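Local coordinates for protein Myo-inositol 2-dehydrogenase (Thermotoga maritima, PDB 3EZY) that catalyses the NAD(+)-dependent oxidation of myo-inositol to scyllo-inosose, and so probably serves in a myo-inositol degradation pathway, at residues T141-V147 against V243-R249. Sequence-based numbering, arbitrary orientation.
Sequences TIGKPHV and VFGSKGR
Two residues, His-146 and Val-147, sit across from the single residue Phe-244, a classic beta bulge where strands 145-153 and 238-245 of the C-terminal-domain sheet of this Gfo/Idh/MocA enzyme run antiparallel. The evidence is that Phe-244 O accepts two backbone bonds, from His-146 N at 2.7 Å and from Val-147 N, while Phe-244 N donates to Val-147 O at 174°. Side chains of Val-147 and Phe-244 emerge on one face of the sheet, where a second subunit packs and its Arg-153 makes a cation-pi contact with the Phe-244 ring.

The tight part adjoins the bulge. There the type I turn from Gly-245 to Gly-248 closes over Ile-142 O, to which Lys-247 N donates at 2.8 Å from 55° out of the carbonyl plane. A CB on Gly-245 would clash with the carbonyl oxygens of Ile-142 and Lys-144. On the strand side, Ile-142 and Val-243 cross at about a right angle, CD1 of the former 3.9 Å from CG1 of the latter, with helix 128-138 packing against both. With CG1 anti to the backbone N (chi1 -175°), Val-243 aims that methyl at both Ile-142 CD1 and Pro-145 CB.

Ser-246 clasps Lys-144 twice: its N donates to Lys-144 O, and its OG accepts from Lys-144 N at 3.0 Å. The backbone N of Ser-246 also sits 4.0 Å above the centre of the His-146 imidazole. An alanine here would lack the hydroxyl and would probably leave Lys-144 N without this acceptor.

The solvent side is looser. The extended aliphatic chain of Lys-247 lies over Gly-143, CG 3.7 Å from its CA. Nearby, one water bridges the segments, contacting Thr-141 O at a doubtfully short distance and donating to Lys-247 O at 2.7 Å.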
loop_
_atom_site.group_PDB
_atom_site.type_symbol
_atom_site.label_atom_id
_atom_site.label_comp_id
_atom_site.label_asym_id
_atom_site.label_seq_id
_atom_site.Cartn_x
_atom_site.Cartn_y
_atom_site.Cartn_z
ATOM N N THR A 141 -22.570 1.674 4.228
ATOM C CA THR A 141 -21.209 1.867 4.709
ATOM C C THR A 141 -20.564 3.226 4.369
ATOM O O THR A 141 -19.717 3.700 5.123
ATOM C CB THR A 141 -20.272 0.735 4.212
ATOM O OG1 THR A 141 -20.732 -0.528 4.728
ATOM C CG2 THR A 141 -18.919 0.953 4.730
ATOM N N ILE A 142 -20.926 3.841 3.241
ATOM C CA ILE A 142 -20.403 5.177 2.945
ATOM C C ILE A 142 -21.456 6.282 3.113
ATOM O O ILE A 142 -21.235 7.459 2.739
ATOM C CB ILE A 142 -19.628 5.243 1.576
ATOM C CG1 ILE A 142 -20.454 4.679 0.415
ATOM C CG2 ILE A 142 -18.320 4.477 1.719
ATOM C CD1 ILE A 142 -21.551 5.632 -0.109
ATOM N N GLY A 143 -22.566 5.940 3.771
ATOM C CA GLY A 143 -23.655 6.929 3.910
ATOM C C GLY A 143 -24.413 7.111 2.602
ATOM O O GLY A 143 -24.496 6.191 1.772
ATOM N N LYS A 144 -24.936 8.308 2.381
ATOM C CA LYS A 144 -25.556 8.636 1.110
ATOM C C LYS A 144 -24.511 8.901 -0.004
ATOM O O LYS A 144 -23.653 9.762 0.162
ATOM C CB LYS A 144 -26.454 9.861 1.284
ATOM C CG LYS A 144 -27.323 10.107 0.069
ATOM C CD LYS A 144 -28.604 10.864 0.403
ATOM C CE LYS A 144 -29.672 10.557 -0.662
ATOM N NZ LYS A 144 -29.589 9.118 -1.128
ATOM N N PRO A 145 -24.603 8.197 -1.156
ATOM C CA PRO A 145 -23.532 8.408 -2.176
ATOM C C PRO A 145 -23.584 9.822 -2.781
ATOM O O PRO A 145 -24.649 10.323 -3.052
ATOM C CB PRO A 145 -23.817 7.316 -3.237
ATOM C CG PRO A 145 -24.595 6.242 -2.434
ATOM C CD PRO A 145 -25.494 7.083 -1.535
ATOM N N HIS A 146 -22.434 10.472 -2.937
ATOM C CA HIS A 146 -22.366 11.803 -3.534
ATOM C C HIS A 146 -21.649 11.783 -4.896
ATOM O O HIS A 146 -22.095 12.381 -5.874
ATOM C CB HIS A 146 -21.644 12.753 -2.557
ATOM C CG HIS A 146 -22.472 13.103 -1.341
ATOM N ND1 HIS A 146 -22.047 13.995 -0.378
ATOM C CD2 HIS A 146 -23.715 12.710 -0.966
ATOM C CE1 HIS A 146 -22.970 14.102 0.566
ATOM N NE2 HIS A 146 -23.999 13.333 0.233
ATOM N N VAL A 147 -20.524 11.086 -4.964
ATOM C CA VAL A 147 -19.757 11.080 -6.221
ATOM C C VAL A 147 -19.259 9.691 -6.558
ATOM O O VAL A 147 -18.685 8.993 -5.694
ATOM C CB VAL A 147 -18.521 11.973 -6.091
ATOM C CG1 VAL A 147 -17.633 11.879 -7.387
ATOM C CG2 VAL A 147 -18.946 13.386 -5.847
ATOM N N VAL A 243 -16.546 5.150 -4.775
ATOM C CA VAL A 243 -17.767 5.872 -4.369
ATOM C C VAL A 243 -17.488 6.745 -3.136
ATOM O O VAL A 243 -17.031 6.258 -2.083
ATOM C CB VAL A 243 -18.981 4.918 -4.060
ATOM C CG1 VAL A 243 -20.298 5.752 -3.749
ATOM C CG2 VAL A 243 -19.222 3.958 -5.230
ATOM N N PHE A 244 -17.825 8.019 -3.246
ATOM C CA PHE A 244 -17.658 8.911 -2.129
ATOM C C PHE A 244 -19.045 9.342 -1.659
ATOM O O PHE A 244 -19.891 9.691 -2.474
ATOM C CB PHE A 244 -16.862 10.126 -2.577
ATOM C CG PHE A 244 -16.950 11.291 -1.635
ATOM C CD1 PHE A 244 -16.174 11.308 -0.472
ATOM C CD2 PHE A 244 -17.747 12.391 -1.934
ATOM C CE1 PHE A 244 -16.225 12.413 0.407
ATOM C CE2 PHE A 244 -17.820 13.487 -1.043
ATOM C CZ PHE A 244 -17.063 13.484 0.116
ATOM N N GLY A 245 -19.276 9.300 -0.353
ATOM C CA GLY A 245 -20.586 9.666 0.189
ATOM C C GLY A 245 -20.511 10.387 1.521
ATOM O O GLY A 245 -19.415 10.713 2.001
ATOM N N SER A 246 -21.667 10.591 2.159
ATOM C CA SER A 246 -21.729 11.403 3.380
ATOM C C SER A 246 -20.954 10.798 4.571
ATOM O O SER A 246 -20.620 11.513 5.535
ATOM C CB SER A 246 -23.201 11.676 3.768
ATOM O OG SER A 246 -23.803 10.442 4.093
ATOM N N LYS A 247 -20.631 9.504 4.521
ATOM C CA LYS A 247 -19.931 8.884 5.646
ATOM C C LYS A 247 -18.572 8.283 5.307
ATOM O O LYS A 247 -17.942 7.614 6.144
ATOM C CB LYS A 247 -20.803 7.826 6.317
ATOM C CG LYS A 247 -22.095 8.412 6.902
ATOM C CD LYS A 247 -22.879 7.310 7.570
ATOM C CE LYS A 247 -24.337 7.698 7.800
ATOM N NZ LYS A 247 -25.011 6.554 8.495
ATOM N N GLY A 248 -18.087 8.512 4.094
ATOM C CA GLY A 248 -16.744 8.061 3.824
ATOM C C GLY A 248 -16.507 7.750 2.346
ATOM O O GLY A 248 -17.273 8.169 1.465
ATOM N N ARG A 249 -15.467 6.978 2.094
ATOM C CA ARG A 249 -15.116 6.672 0.723
ATOM C C ARG A 249 -14.831 5.192 0.580
ATOM O O ARG A 249 -14.313 4.548 1.500
ATOM C CB ARG A 249 -13.878 7.486 0.314
ATOM C CG ARG A 249 -13.423 7.301 -1.164
ATOM C CD ARG A 249 -11.993 7.922 -1.350
ATOM N NE ARG A 249 -11.004 6.933 -0.903
ATOM C CZ ARG A 249 -9.727 7.192 -0.644
ATOM N NH1 ARG A 249 -9.244 8.442 -0.750
ATOM N NH2 ARG A 249 -8.942 6.195 -0.243
HETATM O O HOH W 1 -17.741 4.892 6.060
#